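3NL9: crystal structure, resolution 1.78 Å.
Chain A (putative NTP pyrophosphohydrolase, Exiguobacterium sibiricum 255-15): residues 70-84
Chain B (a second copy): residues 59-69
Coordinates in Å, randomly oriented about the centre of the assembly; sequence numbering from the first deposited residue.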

# COMPACT_ATOMS: atom_id res chain seq x y z
N GLY A 70 -7.81 -4.33 15.39
CA GLY A 70 -7.55 -5.23 14.26
C GLY A 70 -6.08 -5.53 14.07
O GLY A 70 -5.66 -6.68 13.79
N LEU A 71 -5.26 -4.51 14.25
CA LEU A 71 -3.81 -4.69 14.23
C LEU A 71 -3.40 -5.70 15.30
O LEU A 71 -2.64 -6.63 15.02
CB LEU A 71 -3.09 -3.37 14.47
CG LEU A 71 -1.55 -3.34 14.48
CD1 LEU A 71 -1.03 -3.26 13.05
CD2 LEU A 71 -1.06 -2.14 15.32
N ASP A 72 -3.88 -5.50 16.52
CA ASP A 72 -3.51 -6.40 17.63
C ASP A 72 -4.00 -7.83 17.38
O ASP A 72 -3.27 -8.77 17.67
CB ASP A 72 -3.97 -5.87 18.98
CG ASP A 72 -2.92 -4.94 19.63
OD1 ASP A 72 -2.05 -4.38 18.90
OD2 ASP A 72 -2.97 -4.77 20.86
N GLN A 73 -5.19 -8.00 16.82
CA GLN A 73 -5.67 -9.35 16.51
C GLN A 73 -4.75 -10.04 15.48
O GLN A 73 -4.47 -11.22 15.61
CB GLN A 73 -7.13 -9.35 16.05
CG GLN A 73 -7.84 -10.73 16.20
CD GLN A 73 -8.28 -11.05 17.66
N ALA A 74 -4.24 -9.28 14.51
CA ALA A 74 -3.44 -9.82 13.43
C ALA A 74 -2.09 -10.25 13.97
O ALA A 74 -1.60 -11.31 13.59
CB ALA A 74 -3.28 -8.81 12.27
N VAL A 75 -1.49 -9.43 14.84
CA VAL A 75 -0.24 -9.80 15.48
C VAL A 75 -0.42 -11.09 16.31
O VAL A 75 0.42 -11.97 16.28
CB VAL A 75 0.28 -8.69 16.41
CG1 VAL A 75 1.55 -9.15 17.13
CG2 VAL A 75 0.57 -7.40 15.64
N LYS A 76 -1.52 -11.19 17.05
CA LYS A 76 -1.75 -12.37 17.89
C LYS A 76 -1.87 -13.63 17.02
O LYS A 76 -1.30 -14.66 17.34
CB LYS A 76 -3.01 -12.20 18.77
CG LYS A 76 -2.89 -11.10 19.84
CD LYS A 76 -4.16 -10.99 20.69
CE LYS A 76 -4.39 -9.60 21.29
NZ LYS A 76 -3.56 -9.32 22.47
N LYS A 77 -2.58 -13.53 15.89
CA LYS A 77 -2.64 -14.63 14.95
C LYS A 77 -1.25 -14.96 14.40
O LYS A 77 -0.88 -16.14 14.33
CB LYS A 77 -3.58 -14.32 13.78
CG LYS A 77 -5.06 -14.09 14.16
CD LYS A 77 -5.98 -14.14 12.92
N SER A 78 -0.48 -13.95 14.00
CA SER A 78 0.86 -14.18 13.41
C SER A 78 1.88 -14.78 14.39
O SER A 78 2.79 -15.51 13.99
CB SER A 78 1.40 -12.90 12.79
OG SER A 78 0.63 -12.56 11.64
N LEU A 79 1.72 -14.45 15.67
CA LEU A 79 2.60 -14.97 16.72
C LEU A 79 2.55 -16.51 16.80
O LEU A 79 3.48 -17.14 17.29
CB LEU A 79 2.23 -14.37 18.08
CG LEU A 79 2.66 -12.92 18.35
CD1 LEU A 79 2.07 -12.40 19.70
CD2 LEU A 79 4.18 -12.79 18.33
N LYS A 80 1.45 -17.09 16.31
CA LYS A 80 1.25 -18.54 16.33
C LYS A 80 1.79 -19.22 15.07
O LYS A 80 1.69 -20.43 14.95
CB LYS A 80 -0.24 -18.86 16.51
CG LYS A 80 -0.84 -18.38 17.85
CD LYS A 80 -2.39 -18.33 17.82
CE LYS A 80 -2.98 -18.06 19.22
N GLU A 81 2.33 -18.44 14.13
CA GLU A 81 2.84 -18.96 12.86
C GLU A 81 4.35 -19.01 12.93
O GLU A 81 4.96 -18.08 13.44
CB GLU A 81 2.43 -18.06 11.70
CG GLU A 81 0.92 -18.04 11.42
CD GLU A 81 0.39 -19.40 10.96
OE1 GLU A 81 0.95 -19.98 9.98
OE2 GLU A 81 -0.57 -19.91 11.58
N THR A 82 4.95 -20.08 12.40
CA THR A 82 6.41 -20.30 12.44
C THR A 82 7.13 -19.24 11.59
O THR A 82 6.59 -18.81 10.59
CB THR A 82 6.80 -21.72 11.88
OG1 THR A 82 6.32 -21.82 10.54
CG2 THR A 82 6.19 -22.86 12.72
N TYR A 83 8.34 -18.86 11.98
CA TYR A 83 9.06 -17.75 11.33
C TYR A 83 9.87 -18.32 10.17
O TYR A 83 10.23 -19.48 10.19
CB TYR A 83 9.96 -16.97 12.34
CG TYR A 83 9.14 -16.28 13.40
CD1 TYR A 83 8.61 -15.02 13.17
CD2 TYR A 83 8.85 -16.92 14.60
CE1 TYR A 83 7.80 -14.41 14.12
CE2 TYR A 83 8.05 -16.32 15.56
CZ TYR A 83 7.52 -15.05 15.31
OH TYR A 83 6.72 -14.45 16.24
N PRO A 84 10.14 -17.50 9.14
CA PRO A 84 11.08 -17.95 8.12
C PRO A 84 12.42 -18.41 8.71
O PRO A 84 12.89 -17.83 9.68
CB PRO A 84 11.29 -16.69 7.27
CG PRO A 84 10.14 -15.85 7.53
CD PRO A 84 9.68 -16.13 8.91
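Chain B, residues 59-69: EFLAAIETFKA

How does the chain B stretch lie on chain A? Residues 59-69 of chain B are helical throughout, with phi/psi near -63/-42 and regular i to i+4 backbone hydrogen bonds, such as Ile B64 N to Phe B60 O at 2.9 Å. This helix runs almost antiparallel to the helix of chain A, the two N-to-C directions differing by 170°, and the axes come no closer than 11.7 Å. That is a wide separation for packed helices, so side chains fill the gap. The register steps in opposite senses along the two chains: Leu A71 lies across from Lys B68 (CA to CA 9.6 Å), Val A75 from Ile B64 (CA to CA 8.1 Å) and Leu A79 from Phe B60 (CA to CA 8.4 Å).

What fills the middle of the contact? Val A75 does, its CA-to-CB bond directed toward chain B and its chi1 in t. CG2 of Val A75 meets CD1 of Ile B64 at 3.8 Å, while CG1 of Val A75 lies 4.1 Å from CE2 of Phe B60. Ile B64 has chi1 and chi2 both in m, a combination that leaves CD1 as its closest atom to the valine. Further along, CD1 of Leu A71 (t, p) approaches CE2 of Phe B67 at 4.0 Å. Phe B67 also has chi1 in t and points its CA-to-CB bond toward chain A.

Why does Phe B60 have so much of its surface covered? Its chi1 of 173° (t) carries the ring out from the helix to meet four residues of chain A, and it loses 90 Å², the largest share of any residue here. CD2 of Leu A79 sits at the ring's edge, near its plane, 3.6 Å from CD2 of Phe B60. The CA-to-CB bonds of Leu A79 and Leu B61 both point sideways, yet each is an m, t rotamer whose end comes nearer the partner, and their CD2 atoms touch at 3.7 Å. Beyond the helix, Tyr A83 is in an extended backbone conformation (-89/153). With chi1 in m, it places OH 3.4 Å from CD2 of Phe B60 and CE1 3.7 Å from CB of Phe B60. The two rings meet obliquely, with centroids 5.9 Å apart and planes at 58°.

What does Lys B68 do at the other end? Its side chain serves two purposes. The aliphatic part packs on Leu A71, CG of the lysine lying 4.0 Å from CD2 of the leucine, and the bend at chi3 (90°, p) precedes a fully extended chi4. The ammonium group then reaches charge on both chains: NZ of Lys B68 forms a 2.9 Å salt bridge with OE2 of Glu B65 and a long one, 3.7 Å, with OD1 of Asp A72. A water accepts a hydrogen bond from NZ of Lys B68 at 2.9 Å and donates a weak one to OD1 of Asp A72 at 3.4 Å, supplementing the long ion pair. No direct hydrogen bond joins the two stretches.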

# COMPACT_ATOMS: atom_id res chain seq x y z
N GLU B 59 12.47 -10.70 17.96
CA GLU B 59 12.63 -9.74 16.83
C GLU B 59 11.31 -9.15 16.44
O GLU B 59 11.18 -7.94 16.23
CB GLU B 59 13.19 -10.45 15.57
CG GLU B 59 14.68 -10.70 15.62
CD GLU B 59 15.33 -10.92 14.27
OE1 GLU B 59 14.66 -11.32 13.28
OE2 GLU B 59 16.55 -10.68 14.22
N PHE B 60 10.34 -10.03 16.28
CA PHE B 60 9.09 -9.67 15.68
C PHE B 60 8.33 -8.69 16.61
O PHE B 60 7.85 -7.65 16.17
CB PHE B 60 8.29 -10.92 15.37
CG PHE B 60 6.91 -10.65 14.91
CD1 PHE B 60 6.69 -9.79 13.86
CD2 PHE B 60 5.82 -11.26 15.53
CE1 PHE B 60 5.42 -9.53 13.42
CE2 PHE B 60 4.54 -10.99 15.10
CZ PHE B 60 4.34 -10.13 14.05
N LEU B 61 8.29 -9.03 17.88
CA LEU B 61 7.65 -8.19 18.87
C LEU B 61 8.34 -6.82 18.99
O LEU B 61 7.66 -5.79 19.10
CB LEU B 61 7.56 -8.92 20.23
CG LEU B 61 6.52 -10.04 20.29
CD1 LEU B 61 6.41 -10.65 21.70
CD2 LEU B 61 5.18 -9.51 19.76
N ALA B 62 9.68 -6.79 18.93
CA ALA B 62 10.41 -5.51 19.01
C ALA B 62 10.05 -4.63 17.79
O ALA B 62 9.89 -3.43 17.93
CB ALA B 62 11.94 -5.72 19.13
N ALA B 63 9.87 -5.26 16.63
CA ALA B 63 9.56 -4.55 15.38
C ALA B 63 8.13 -4.00 15.46
O ALA B 63 7.87 -2.85 15.06
CB ALA B 63 9.72 -5.50 14.17
N ILE B 64 7.21 -4.82 15.98
CA ILE B 64 5.81 -4.41 16.11
C ILE B 64 5.73 -3.24 17.09
O ILE B 64 5.07 -2.26 16.80
CB ILE B 64 4.88 -5.60 16.51
CG1 ILE B 64 4.64 -6.53 15.29
CG2 ILE B 64 3.59 -5.12 17.13
CD1 ILE B 64 3.78 -5.97 14.15
N GLU B 65 6.41 -3.31 18.23
CA GLU B 65 6.38 -2.18 19.19
C GLU B 65 6.97 -0.89 18.61
O GLU B 65 6.43 0.19 18.83
CB GLU B 65 7.07 -2.58 20.49
CG GLU B 65 6.27 -3.62 21.27
CD GLU B 65 4.89 -3.10 21.65
OE1 GLU B 65 4.80 -1.94 22.11
OE2 GLU B 65 3.89 -3.84 21.47
N THR B 66 8.03 -1.01 17.84
CA THR B 66 8.63 0.16 17.18
C THR B 66 7.66 0.78 16.20
O THR B 66 7.54 2.02 16.13
CB THR B 66 9.94 -0.23 16.50
OG1 THR B 66 10.84 -0.71 17.49
CG2 THR B 66 10.57 0.97 15.75
N PHE B 67 6.95 -0.09 15.45
CA PHE B 67 5.88 0.32 14.54
C PHE B 67 4.80 1.06 15.29
O PHE B 67 4.40 2.16 14.86
CB PHE B 67 5.24 -0.87 13.79
CG PHE B 67 3.99 -0.47 13.03
CD1 PHE B 67 4.09 0.16 11.80
CD2 PHE B 67 2.73 -0.65 13.58
CE1 PHE B 67 2.96 0.57 11.11
CE2 PHE B 67 1.58 -0.22 12.91
CZ PHE B 67 1.70 0.41 11.69
N LYS B 68 4.32 0.47 16.38
CA LYS B 68 3.25 1.08 17.17
C LYS B 68 3.60 2.45 17.70
O LYS B 68 2.73 3.33 17.77
CB LYS B 68 2.79 0.17 18.31
CG LYS B 68 1.96 -1.00 17.76
CD LYS B 68 2.06 -2.26 18.59
CE LYS B 68 1.02 -2.34 19.66
NZ LYS B 68 1.18 -3.63 20.43
N ALA B 69 4.87 2.65 18.04
CA ALA B 69 5.33 3.93 18.55
C ALA B 69 5.29 4.99 17.44
O ALA B 69 4.90 6.15 17.68
CB ALA B 69 6.72 3.80 19.14
O HOH W 1 0.57 -6.39 19.65